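Local structure of sphingomyelinase C (Streptomyces griseocarneus, 7CNE) at residues A[15-20]-A[52-57]; A[62-67]-A[103-108]; A[29-34]-A[57-62]; A[123-128]-A[150-155]. The protein belongs, as a bacterial sphingomyelinase C, to the endonuclease/exonuclease/phosphatase family and has its DNase I-like fold of two beta-sheets flanked by helices. All blocks are in the same frame, centred on the assembly; numbering follows the deposited sequence. Where two conformers were deposited one is given.

Overall arrangement
Interaction 1 joins two neighbouring parallel strands of one sheet at their C-terminal ends by backbone and side-chain hydrogen bonds. Interactions 2 and 3 share Gly62 and both use helix 57-66: interaction 2 lays it on strand 103-106 through leucines, an alanine and the hydrocarbon of Lys64, and interaction 3 pairs alanines with helix 30-39. Interactions 1 and 2 are buried, interaction 3 is buried with a glutamate at its exposed margin, and interaction 4, between two loops of the other sheet, is only partly buried; there carboxylates, amides and waters replace hydrocarbon. Interaction 1 touches each of the others, reaching interaction 4 through His150, while interactions 2 and 4 lie on opposite sides of the chain's centre.

Interaction 1: A[15-20]-A[52-57]; sequences YNTFLM and QEAFDN
Asn16 and Glu53 meet through their flat ends, an amide against a carboxylate with the planes 72° apart. Chi1 (-177°) sets Asn16 CG anti to the backbone N, and from there ND2 donates to Glu53 OE2 over 2.9 Å. The bond is nearly straight (168°) and the acceptor lies in the amide plane, yet the donor stands above the plane of the carboxylate. Asparagine suits the place because its two ends do different work: ND2 also donates to Asp194, while OD1 accepts from Phe18 N at 3.1 Å and closes an Asx turn. Phe18 presents its rim to the same carboxylate, Glu53 OE1 lying in the ring plane 3.5 Å from CD1, where an oxygen faces the weakly positive ring hydrogens.

These groups sit at the C-terminal ends of strands 12-19 and 48-54, parallel neighbours in a beta-alpha-beta unit whose crossover is helix 30-39. Here Thr17 grips one carbonyl twice: its OG1 donates to Gln52 O at 2.8 Å, and its backbone N donates to that same Gln52 O at 2.9 Å. A threonine can do this because OG1 is set between the backbone N and the carbonyl carbon. Further along, Leu19 N donates to Glu53 O, and Leu19 O accepts from Asp56 N at 2.9 Å, with the CB of Phe55 resting on the same oxygen. Asp56 turns its carboxylate to Thr22 OG1 and to Ala59 N, which makes it the N-cap of helix 57-66. A bound succinic acid, probably from the crystallisation medium, lies about 4 Å from the Glu53 side chain.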
loop_
_atom_site.group_PDB
_atom_site.type_symbol
_atom_site.label_atom_id
_atom_site.label_comp_id
_atom_site.label_asym_id
_atom_site.label_seq_id
_atom_site.Cartn_x
_atom_site.Cartn_y
_atom_site.Cartn_z
ATOM N N TYR A 15 4.782 0.711 -0.061
ATOM C CA TYR A 15 5.355 1.024 1.248
ATOM C C TYR A 15 4.274 1.486 2.211
ATOM O O TYR A 15 3.587 2.482 1.956
ATOM C CB TYR A 15 6.433 2.101 1.126
ATOM C CG TYR A 15 7.203 2.346 2.407
ATOM C CD1 TYR A 15 7.748 1.287 3.135
ATOM C CD2 TYR A 15 7.388 3.641 2.890
ATOM C CE1 TYR A 15 8.483 1.520 4.307
ATOM C CE2 TYR A 15 8.106 3.882 4.044
ATOM C CZ TYR A 15 8.650 2.828 4.754
ATOM O OH TYR A 15 9.368 3.105 5.904
ATOM N N ASN A 16 4.145 0.781 3.329
ATOM C CA ASN A 16 3.245 1.186 4.404
ATOM C C ASN A 16 4.005 2.162 5.298
ATOM O O ASN A 16 4.958 1.770 5.973
ATOM C CB ASN A 16 2.765 -0.038 5.181
ATOM C CG ASN A 16 1.764 0.310 6.282
ATOM O OD1 ASN A 16 1.910 1.318 6.975
ATOM N ND2 ASN A 16 0.749 -0.543 6.459
ATOM N N THR A 17 3.561 3.423 5.323
ATOM C CA THR A 17 4.307 4.514 5.946
ATOM C C THR A 17 4.059 4.680 7.440
ATOM O O THR A 17 4.801 5.428 8.079
ATOM C CB THR A 17 3.976 5.849 5.279
ATOM O OG1 THR A 17 2.598 6.167 5.522
ATOM C CG2 THR A 17 4.252 5.797 3.776
ATOM N N PHE A 18 3.024 4.056 8.001
ATOM C CA PHE A 18 2.701 4.196 9.425
ATOM C C PHE A 18 2.654 5.671 9.849
ATOM O O PHE A 18 3.283 6.093 10.826
ATOM C CB PHE A 18 3.694 3.405 10.282
ATOM C CG PHE A 18 3.324 3.337 11.738
ATOM C CD1 PHE A 18 2.063 2.907 12.124
ATOM C CD2 PHE A 18 4.235 3.704 12.719
ATOM C CE1 PHE A 18 1.716 2.838 13.465
ATOM C CE2 PHE A 18 3.895 3.632 14.068
ATOM C CZ PHE A 18 2.634 3.206 14.438
ATOM N N LEU A 19 1.909 6.471 9.090
ATOM C CA LEU A 19 1.751 7.890 9.414
ATOM C C LEU A 19 0.357 8.125 9.990
ATOM O O LEU A 19 -0.534 8.697 9.354
ATOM C CB LEU A 19 2.000 8.754 8.183
ATOM C CG LEU A 19 3.440 8.762 7.669
ATOM C CD1 LEU A 19 3.487 9.524 6.346
ATOM C CD2 LEU A 19 4.389 9.366 8.707
ATOM N N MET A 20 0.186 7.661 11.228
ATOM C CA MET A 20 -1.075 7.858 11.920
ATOM C C MET A 20 -1.296 9.343 12.185
ATOM O O MET A 20 -0.351 10.142 12.239
ATOM C CB MET A 20 -1.097 7.073 13.232
ATOM C CG MET A 20 -0.848 5.576 13.044
ATOM S SD MET A 20 -1.773 4.488 14.160
ATOM C CE MET A 20 -3.342 4.398 13.302
ATOM N N GLN A 52 0.673 3.268 1.862
ATOM C CA GLN A 52 -0.427 3.001 2.775
ATOM C C GLN A 52 -0.194 3.750 4.082
ATOM O O GLN A 52 0.917 4.205 4.366
ATOM C CB GLN A 52 -0.582 1.504 3.069
ATOM C CG GLN A 52 -0.773 0.635 1.836
ATOM C CD GLN A 52 0.551 0.286 1.176
ATOM O OE1 GLN A 52 1.548 0.025 1.861
ATOM N NE2 GLN A 52 0.568 0.278 -0.154
ATOM N N GLU A 53 -1.273 3.863 4.860
ATOM C CA GLU A 53 -1.298 4.479 6.192
ATOM C C GLU A 53 -0.799 5.925 6.180
ATOM O O GLU A 53 -0.256 6.421 7.170
ATOM C CB GLU A 53 -0.536 3.621 7.211
ATOM C CG GLU A 53 -1.179 2.238 7.353
ATOM C CD GLU A 53 -0.753 1.478 8.603
ATOM O OE1 GLU A 53 -0.197 2.095 9.536
ATOM O OE2 GLU A 53 -0.976 0.249 8.646
ATOM N N ALA A 54 -1.007 6.623 5.066
ATOM C CA ALA A 54 -0.724 8.057 4.989
ATOM C C ALA A 54 -1.917 8.836 5.554
ATOM O O ALA A 54 -2.602 9.587 4.860
ATOM C CB ALA A 54 -0.415 8.451 3.549
ATOM N N PHE A 55 -2.170 8.615 6.849
ATOM C CA PHE A 55 -3.402 9.056 7.493
ATOM C C PHE A 55 -3.327 10.501 7.971
ATOM O O PHE A 55 -4.331 11.225 7.930
ATOM C CB PHE A 55 -3.714 8.169 8.702
ATOM C CG PHE A 55 -4.060 6.742 8.366
ATOM C CD1 PHE A 55 -5.031 6.445 7.423
ATOM C CD2 PHE A 55 -3.426 5.692 9.033
ATOM C CE1 PHE A 55 -5.363 5.125 7.142
ATOM C CE2 PHE A 55 -3.750 4.363 8.757
ATOM C CZ PHE A 55 -4.713 4.078 7.815
ATOM N N ASP A 56 -2.172 10.919 8.484
ATOM C CA ASP A 56 -2.029 12.290 8.948
ATOM C C ASP A 56 -2.027 13.230 7.750
ATOM O O ASP A 56 -1.147 13.140 6.884
ATOM C CB ASP A 56 -0.754 12.453 9.763
ATOM C CG ASP A 56 -0.625 13.844 10.326
ATOM O OD1 ASP A 56 -1.384 14.162 11.264
ATOM O OD2 ASP A 56 0.199 14.621 9.807
ATOM N N ASN A 57 -3.018 14.124 7.695
ATOM C CA ASN A 57 -3.207 14.949 6.507
ATOM C C ASN A 57 -1.977 15.799 6.210
ATOM O O ASN A 57 -1.564 15.917 5.052
ATOM C CB ASN A 57 -4.441 15.837 6.676
ATOM C CG ASN A 57 -5.741 15.079 6.476
ATOM O OD1 ASN A 57 -5.810 13.870 6.696
ATOM N ND2 ASN A 57 -6.781 15.791 6.073
#

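Interaction 2: A[62-67]-A[103-108]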
loop_
_atom_site.group_PDB
_atom_site.type_symbol
_atom_site.label_atom_id
_atom_site.label_comp_id
_atom_site.label_asym_id
_atom_site.label_seq_id
_atom_site.Cartn_x
_atom_site.Cartn_y
_atom_site.Cartn_z
ATOM N N GLY A 62 2.869 16.765 3.048
ATOM C CA GLY A 62 4.279 17.115 2.908
ATOM C C GLY A 62 5.070 16.084 2.120
ATOM O O GLY A 62 5.942 16.435 1.316
ATOM N N LEU A 63 4.788 14.799 2.349
ATOM C CA LEU A 63 5.447 13.738 1.589
ATOM C C LEU A 63 5.098 13.832 0.107
ATOM O O LEU A 63 5.974 13.707 -0.764
ATOM C CB LEU A 63 5.052 12.366 2.159
ATOM C CG LEU A 63 5.830 11.096 1.757
ATOM C CD1 LEU A 63 5.460 9.931 2.677
ATOM C CD2 LEU A 63 5.560 10.695 0.332
ATOM N N LYS A 64 3.811 14.015 -0.196
ATOM C CA LYS A 64 3.380 14.151 -1.584
ATOM C C LYS A 64 4.048 15.349 -2.248
ATOM O O LYS A 64 4.471 15.268 -3.410
ATOM C CB LYS A 64 1.850 14.261 -1.644
ATOM C CG LYS A 64 1.129 12.906 -1.449
ATOM C CD LYS A 64 -0.366 13.040 -1.112
ATOM C CE LYS A 64 -1.153 13.780 -2.178
ATOM N NZ LYS A 64 -0.906 13.223 -3.537
ATOM N N ALA A 65 4.181 16.466 -1.513
ATOM C CA ALA A 65 4.915 17.618 -2.038
ATOM C C ALA A 65 6.399 17.308 -2.201
ATOM O O ALA A 65 7.007 17.674 -3.214
ATOM C CB ALA A 65 4.727 18.835 -1.131
ATOM N N ALA A 66 7.004 16.639 -1.217
ATOM C CA ALA A 66 8.425 16.320 -1.324
ATOM C C ALA A 66 8.698 15.398 -2.503
ATOM O O ALA A 66 9.777 15.464 -3.107
ATOM C CB ALA A 66 8.925 15.690 -0.024
ATOM N N ALA A 67 7.725 14.556 -2.857
ATOM C CA ALA A 67 7.849 13.594 -3.943
ATOM C C ALA A 67 7.512 14.176 -5.312
ATOM O O ALA A 67 7.734 13.495 -6.318
ATOM C CB ALA A 67 6.933 12.391 -3.668
ATOM N N THR A 103 -2.332 6.417 -1.233
ATOM C CA THR A 103 -2.145 7.330 -2.353
ATOM C C THR A 103 -1.155 6.720 -3.348
ATOM O O THR A 103 -0.279 5.934 -2.977
ATOM C CB THR A 103 -1.660 8.720 -1.866
ATOM O OG1 THR A 103 -1.492 9.596 -2.987
ATOM C CG2 THR A 103 -0.343 8.595 -1.128
ATOM N N VAL A 104 -1.322 7.065 -4.623
ATOM C CA VAL A 104 -0.482 6.560 -5.705
ATOM C C VAL A 104 0.230 7.740 -6.345
ATOM O O VAL A 104 -0.419 8.717 -6.737
ATOM C CB VAL A 104 -1.293 5.798 -6.776
ATOM C CG1 VAL A 104 -0.373 5.331 -7.906
ATOM C CG2 VAL A 104 -2.051 4.621 -6.156
ATOM N N LEU A 105 1.557 7.628 -6.474
ATOM C CA LEU A 105 2.418 8.644 -7.069
ATOM C C LEU A 105 3.097 8.054 -8.298
ATOM O O LEU A 105 3.494 6.879 -8.301
ATOM C CB LEU A 105 3.494 9.132 -6.073
ATOM C CG LEU A 105 3.117 9.158 -4.583
ATOM C CD1 LEU A 105 4.321 9.517 -3.671
ATOM C CD2 LEU A 105 1.957 10.108 -4.329
ATOM N N SER A 106 3.261 8.868 -9.332
ATOM C CA SER A 106 3.703 8.338 -10.610
ATOM C C SER A 106 4.617 9.324 -11.316
ATOM O O SER A 106 4.323 10.520 -11.373
ATOM C CB SER A 106 2.493 8.016 -11.497
ATOM O OG SER A 106 2.909 7.553 -12.761
ATOM N N LYS A 107 5.718 8.798 -11.853
ATOM C CA LYS A 107 6.566 9.535 -12.781
ATOM C C LYS A 107 5.848 9.814 -14.099
ATOM O O LYS A 107 6.143 10.810 -14.772
ATOM C CB LYS A 107 7.853 8.723 -12.998
ATOM C CG LYS A 107 8.712 9.149 -14.158
ATOM C CD LYS A 107 9.955 8.282 -14.251
ATOM C CE LYS A 107 10.832 8.752 -15.393
ATOM N NZ LYS A 107 12.042 7.904 -15.488
ATOM N N TRP A 108 4.889 8.967 -14.471
ATOM C CA TRP A 108 4.185 8.931 -15.745
ATOM C C TRP A 108 2.797 9.552 -15.627
ATOM O O TRP A 108 2.136 9.395 -14.598
ATOM C CB TRP A 108 4.074 7.484 -16.232
ATOM C CG TRP A 108 5.442 6.864 -16.304
ATOM C CD1 TRP A 108 6.066 6.111 -15.345
ATOM C CD2 TRP A 108 6.372 6.990 -17.380
ATOM N NE1 TRP A 108 7.336 5.761 -15.766
ATOM C CE2 TRP A 108 7.540 6.283 -17.015
ATOM C CE3 TRP A 108 6.333 7.629 -18.625
ATOM C CZ2 TRP A 108 8.655 6.195 -17.855
ATOM C CZ3 TRP A 108 7.445 7.538 -19.456
ATOM C CH2 TRP A 108 8.585 6.828 -19.067
#
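Lys64 lies across Thr103 and Leu105 with its hydrocarbon chain before it delivers its charge. CB leaves the helix to one side of the strand, and the next carbon makes the first touch, CG lying 4.1 Å from Leu105 CD2. CD then passes Thr103, 4.1 Å from its OG1. A bend at chi3 (59°) swings CE aside, and the further bend at chi4 brings NZ to 3.7 Å from Thr103 OG1. The ammonium finds its hydrogen bonds at Gln74 OE1 and Thr75 O; since Thr103 OG1 also donates to Thr75 O, that carbonyl is shared by the two side chains. A lysine fits here because the middle of its chain can lie against the strand while the tip still reaches polar groups.

Helix 57-66 follows strand 48-54 in the chain and lies against one face of the sheet; its residues 62-66 run nearly parallel to strand 103-106 (11°), the two axes 10.5 Å apart. The alternation of the strand divides the layers of the DNase I-like sandwich: Thr103 and Leu105 face the helix, whereas Val104 points to Ala133 and Val135 of the other sheet. Leu105 packs under the helix. Its CD1 is 3.9 Å from Ala67 CB and 4.4 Å from Leu63 CD2, two residues one helical turn apart. The small Ala67 lets the leucine come close, while Leu63 also reaches Leu51, and both it and Ala67 touch Phe43.

Interaction 3: A[29-34]-A[57-62]; sequences GQEHRA and NAAADG
Glu31 OE2 comes over the first turn of helix 57-66 and lies among three groups: Ala59 N at 3.5 Å, Ala58 CB at 3.7 Å and Ala59 CB at 4.0 Å. The bend at chi2 (-78°) carries CD back across the gap between the helices. Ala59 N itself donates to OD2 of the N-cap residue Asp56; the Glu31 carboxylate may nevertheless be favoured by the positive end of the helix dipole. Glutamate suits this margin, since its bent chain reaches across to the partner helix while its charge stays at the surface.

Inside, the contact belongs to alanine. Helices 30-39 and 57-66 follow strands 12-19 and 48-54 respectively, and as successive helices of this alpha/beta arrangement they lie side by side; where they meet, residues 30-34 and 57-62 run 14° from parallel with their axes 9.1 Å apart. The methyl group of Ala59 points into the first helix, with its CB 4.0 Å from Ala34 CB and 4.1 Å from Gln30 O. In return, Ala34 CB rests 3.7 Å from Ala59 O. Side chains this small allow methyl groups to touch the opposing backbone directly. Gln30 starts toward the partner helix but turns its amide away, where NE2 donates to Met20 O and Tyr25 O. Toward the sheet, Leu19 packs against both Gln30 and Ala34.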
loop_
_atom_site.group_PDB
_atom_site.type_symbol
_atom_site.label_atom_id
_atom_site.label_comp_id
_atom_site.label_asym_id
_atom_site.label_seq_id
_atom_site.Cartn_x
_atom_site.Cartn_y
_atom_site.Cartn_z
ATOM N N GLY A 29 6.543 10.450 15.736
ATOM C CA GLY A 29 7.561 10.938 14.818
ATOM C C GLY A 29 7.097 11.101 13.385
ATOM O O GLY A 29 7.913 10.985 12.462
ATOM N N GLN A 30 5.809 11.407 13.171
ATOM C CA GLN A 30 5.247 11.327 11.822
ATOM C C GLN A 30 5.864 12.360 10.882
ATOM O O GLN A 30 6.167 12.042 9.730
ATOM C CB GLN A 30 3.723 11.498 11.849
ATOM C CG GLN A 30 2.947 10.329 12.477
ATOM C CD GLN A 30 2.659 10.542 13.956
ATOM O OE1 GLN A 30 3.538 10.944 14.716
ATOM N NE2 GLN A 30 1.414 10.275 14.370
ATOM N N GLU A 31 6.021 13.609 11.332
ATOM C CA GLU A 31 6.585 14.623 10.446
ATOM C C GLU A 31 8.042 14.315 10.129
ATOM O O GLU A 31 8.472 14.446 8.978
ATOM C CB GLU A 31 6.445 16.015 11.065
ATOM C CG GLU A 31 5.019 16.560 11.038
ATOM C CD GLU A 31 4.590 17.103 9.667
ATOM O OE1 GLU A 31 5.446 17.274 8.775
ATOM O OE2 GLU A 31 3.385 17.368 9.484
ATOM N N HIS A 32 8.809 13.882 11.132
ATOM C CA HIS A 32 10.195 13.503 10.882
ATOM C C HIS A 32 10.279 12.358 9.878
ATOM O O HIS A 32 11.044 12.415 8.908
ATOM C CB HIS A 32 10.879 13.109 12.189
ATOM C CG HIS A 32 12.205 12.438 11.991
ATOM N ND1 HIS A 32 13.342 13.130 11.621
ATOM C CD2 HIS A 32 12.574 11.138 12.090
ATOM C CE1 HIS A 32 14.353 12.286 11.514
ATOM N NE2 HIS A 32 13.916 11.072 11.800
ATOM N N ARG A 33 9.488 11.306 10.093
ATOM C CA ARG A 33 9.591 10.121 9.247
ATOM C C ARG A 33 9.093 10.398 7.836
ATOM O O ARG A 33 9.671 9.895 6.866
ATOM C CB ARG A 33 8.821 8.956 9.881
ATOM C CG ARG A 33 9.530 8.374 11.084
ATOM C CD ARG A 33 8.833 7.136 11.624
ATOM N NE ARG A 33 7.536 7.458 12.210
ATOM C CZ ARG A 33 6.367 7.099 11.685
ATOM N NH1 ARG A 33 6.322 6.397 10.558
ATOM N NH2 ARG A 33 5.236 7.435 12.295
ATOM N N ALA A 34 8.027 11.193 7.696
ATOM C CA ALA A 34 7.518 11.522 6.363
ATOM C C ALA A 34 8.577 12.219 5.525
ATOM O O ALA A 34 8.706 11.957 4.320
ATOM C CB ALA A 34 6.277 12.405 6.466
ATOM N N ASN A 57 -3.018 14.124 7.695
ATOM C CA ASN A 57 -3.207 14.949 6.507
ATOM C C ASN A 57 -1.977 15.799 6.210
ATOM O O ASN A 57 -1.564 15.917 5.052
ATOM C CB ASN A 57 -4.441 15.837 6.676
ATOM C CG ASN A 57 -5.741 15.079 6.476
ATOM O OD1 ASN A 57 -5.810 13.870 6.696
ATOM N ND2 ASN A 57 -6.781 15.791 6.073
ATOM N N ALA A 58 -1.376 16.396 7.241
ATOM C CA ALA A 58 -0.256 17.303 7.014
ATOM C C ALA A 58 0.999 16.538 6.609
ATOM O O ALA A 58 1.670 16.903 5.638
ATOM C CB ALA A 58 -0.002 18.158 8.261
ATOM N N ALA A 59 1.335 15.464 7.330
ATOM C CA ALA A 59 2.542 14.720 6.967
ATOM C C ALA A 59 2.391 14.061 5.599
ATOM O O ALA A 59 3.343 14.031 4.801
ATOM C CB ALA A 59 2.866 13.678 8.035
ATOM N N ALA A 60 1.204 13.527 5.304
ATOM C CA ALA A 60 0.959 12.982 3.972
ATOM C C ALA A 60 1.064 14.063 2.901
ATOM O O ALA A 60 1.663 13.838 1.845
ATOM C CB ALA A 60 -0.409 12.304 3.929
ATOM N N ASP A 61 0.482 15.242 3.144
ATOM C CA ASP A 61 0.614 16.342 2.187
ATOM C C ASP A 61 2.079 16.721 1.972
ATOM O O ASP A 61 2.496 16.997 0.841
ATOM C CB ASP A 61 -0.158 17.572 2.671
ATOM C CG ASP A 61 -1.660 17.432 2.528
ATOM O OD1 ASP A 61 -2.154 16.405 1.996
ATOM O OD2 ASP A 61 -2.351 18.379 2.960
ATOM N N GLY A 62 2.869 16.765 3.048
ATOM C CA GLY A 62 4.279 17.115 2.908
ATOM C C GLY A 62 5.070 16.084 2.120
ATOM O O GLY A 62 5.942 16.435 1.316
#

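Interaction 4: A[123-128]-A[150-155]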
loop_
_atom_site.group_PDB
_atom_site.type_symbol
_atom_site.label_atom_id
_atom_site.label_comp_id
_atom_site.label_asym_id
_atom_site.label_seq_id
_atom_site.Cartn_x
_atom_site.Cartn_y
_atom_site.Cartn_z
ATOM N N GLY A 123 -13.994 -4.919 12.211
ATOM C CA GLY A 123 -13.202 -4.240 13.216
ATOM C C GLY A 123 -13.042 -2.777 12.877
ATOM O O GLY A 123 -13.965 -2.127 12.376
ATOM N N ALA A 124 -11.832 -2.257 13.112
ATOM C CA ALA A 124 -11.562 -0.839 12.897
ATOM C C ALA A 124 -11.664 -0.452 11.432
ATOM O O ALA A 124 -12.054 0.680 11.116
ATOM C CB ALA A 124 -10.173 -0.482 13.428
ATOM N N ASP A 125 -11.306 -1.364 10.524
ATOM C CA ASP A 125 -11.307 -1.041 9.101
ATOM C C ASP A 125 -12.698 -0.646 8.607
ATOM O O ASP A 125 -12.827 0.177 7.691
ATOM C CB ASP A 125 -10.799 -2.236 8.291
ATOM C CG ASP A 125 -9.400 -2.676 8.694
ATOM O OD1 ASP A 125 -9.123 -2.792 9.922
ATOM O OD2 ASP A 125 -8.591 -2.935 7.772
ATOM N N TRP A 126 -13.746 -1.263 9.151
ATOM C CA TRP A 126 -15.098 -0.971 8.675
ATOM C C TRP A 126 -15.447 0.498 8.867
ATOM O O TRP A 126 -16.072 1.113 7.996
ATOM C CB TRP A 126 -16.120 -1.845 9.400
ATOM C CG TRP A 126 -17.563 -1.474 9.115
ATOM C CD1 TRP A 126 -18.420 -0.800 9.943
ATOM C CD2 TRP A 126 -18.314 -1.777 7.929
ATOM N NE1 TRP A 126 -19.651 -0.652 9.340
ATOM C CE2 TRP A 126 -19.614 -1.246 8.106
ATOM C CE3 TRP A 126 -18.014 -2.442 6.734
ATOM C CZ2 TRP A 126 -20.611 -1.358 7.131
ATOM C CZ3 TRP A 126 -19.006 -2.550 5.764
ATOM C CH2 TRP A 126 -20.288 -2.013 5.973
ATOM N N TRP A 127 -15.055 1.074 10.000
ATOM C CA TRP A 127 -15.501 2.414 10.358
ATOM C C TRP A 127 -14.766 3.506 9.600
ATOM O O TRP A 127 -15.134 4.678 9.723
ATOM C CB TRP A 127 -15.366 2.599 11.879
ATOM C CG TRP A 127 -16.173 1.541 12.562
ATOM C CD1 TRP A 127 -15.707 0.436 13.211
ATOM C CD2 TRP A 127 -17.600 1.444 12.568
ATOM N NE1 TRP A 127 -16.765 -0.335 13.651
ATOM C CE2 TRP A 127 -17.936 0.268 13.272
ATOM C CE3 TRP A 127 -18.628 2.248 12.066
ATOM C CZ2 TRP A 127 -19.258 -0.119 13.489
ATOM C CZ3 TRP A 127 -19.942 1.861 12.287
ATOM C CH2 TRP A 127 -20.241 0.688 12.986
ATOM N N SER A 128 -13.771 3.160 8.794
ATOM C CA SER A 128 -13.012 4.151 8.055
ATOM C C SER A 128 -13.190 3.913 6.556
ATOM O O SER A 128 -13.736 2.894 6.128
ATOM C CB SER A 128 -11.535 4.117 8.473
ATOM O OG SER A 128 -10.898 2.937 8.033
ATOM N N HIS A 150 -4.773 -1.041 0.629
ATOM C CA HIS A 150 -4.382 -1.532 1.942
ATOM C C HIS A 150 -5.558 -2.389 2.397
ATOM O O HIS A 150 -6.615 -1.851 2.723
ATOM C CB HIS A 150 -4.123 -0.367 2.902
ATOM C CG HIS A 150 -3.625 -0.781 4.250
ATOM N ND1 HIS A 150 -3.517 0.104 5.303
ATOM C CD2 HIS A 150 -3.190 -1.978 4.715
ATOM C CE1 HIS A 150 -3.051 -0.533 6.364
ATOM N NE2 HIS A 150 -2.837 -1.795 6.032
ATOM N N ALA A 151 -5.400 -3.706 2.373
ATOM C CA ALA A 151 -6.513 -4.615 2.615
ATOM C C ALA A 151 -6.764 -4.809 4.115
ATOM O O ALA A 151 -6.002 -4.352 4.974
ATOM C CB ALA A 151 -6.258 -5.965 1.929
ATOM N N GLN A 152 -7.869 -5.489 4.419
ATOM C CA GLN A 152 -8.347 -5.650 5.792
ATOM C C GLN A 152 -7.260 -6.168 6.736
ATOM O O GLN A 152 -6.614 -7.183 6.467
ATOM C CB GLN A 152 -9.538 -6.613 5.795
ATOM C CG GLN A 152 -9.983 -7.083 7.188
ATOM C CD GLN A 152 -10.683 -5.988 7.948
ATOM O OE1 GLN A 152 -11.581 -5.350 7.417
ATOM N NE2 GLN A 152 -10.268 -5.751 9.198
ATOM N N SER A 153 -7.082 -5.485 7.862
ATOM C CA SER A 153 -6.109 -5.926 8.851
ATOM C C SER A 153 -6.708 -7.005 9.752
ATOM O O SER A 153 -7.927 -7.174 9.846
ATOM C CB SER A 153 -5.622 -4.749 9.702
ATOM O OG SER A 153 -6.687 -4.221 10.483
ATOM N N THR A 154 -5.829 -7.759 10.409
ATOM C CA THR A 154 -6.263 -8.805 11.337
ATOM C C THR A 154 -6.511 -8.152 12.697
ATOM O O THR A 154 -5.677 -8.172 13.606
ATOM C CB THR A 154 -5.232 -9.929 11.385
ATOM O OG1 THR A 154 -5.119 -10.493 10.071
ATOM C CG2 THR A 154 -5.665 -11.036 12.351
ATOM N N ASP A 155 -7.703 -7.571 12.828
ATOM C CA ASP A 155 -8.018 -6.590 13.858
ATOM C C ASP A 155 -8.756 -7.204 15.042
ATOM O O ASP A 155 -9.504 -8.175 14.905
ATOM C CB ASP A 155 -8.870 -5.456 13.283
ATOM C CG ASP A 155 -9.155 -4.380 14.309
ATOM O OD1 ASP A 155 -8.203 -3.656 14.655
ATOM O OD2 ASP A 155 -10.308 -4.278 14.793
HETATM O O HOH W 1 -6.235 -2.128 6.697
HETATM O O HOH W 2 -9.403 -2.586 4.596
#
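Asp125 is gripped by Ser153 at both carboxylate oxygens. Ser153 OG donates to the syn lone pair of Asp125 OD1 at 2.9 Å, while Ser153 N reaches Asp125 OD2 at 3.0 Å from above the carboxylate plane (41° out of it). Serine can give both bonds because OG stands between its backbone N and carbonyl carbon, on the side of the aspartate. The Gln152 amide lies against this carboxylate, their planes 34° apart, and is itself fixed: NE2 donates to Ser153 O at 2.8 Å and OE1 accepts from Cys122 N. A second aspartate closes the tight part. Asp155 OD2 takes Ala124 N at 3.0 Å as well as Gly157 N, and it sits 3.3 Å from Gly123 CA, where a CB would collide; glycine also suits the positive phi there.

Looser, water-mediated contacts reach the same oxygen, OD2. Water 1 donates to Asp125 OD2 at 2.7 Å and to Ala151 O, and it lies over the centre of the His150 ring; water 2 makes a longer link to OD2. The exposed Ala124 marks the solvent side, and a HEPES molecule, probably from the crystallisation medium, is hydrogen-bonded to the backbone carbonyls of Asp125 and Trp126.

These two loops, already tied by the Cys122-Cys158 disulfide, thus meet through aspartate acceptors, and donors at both oxygens of Asp125 hold the rotation of its carboxylate.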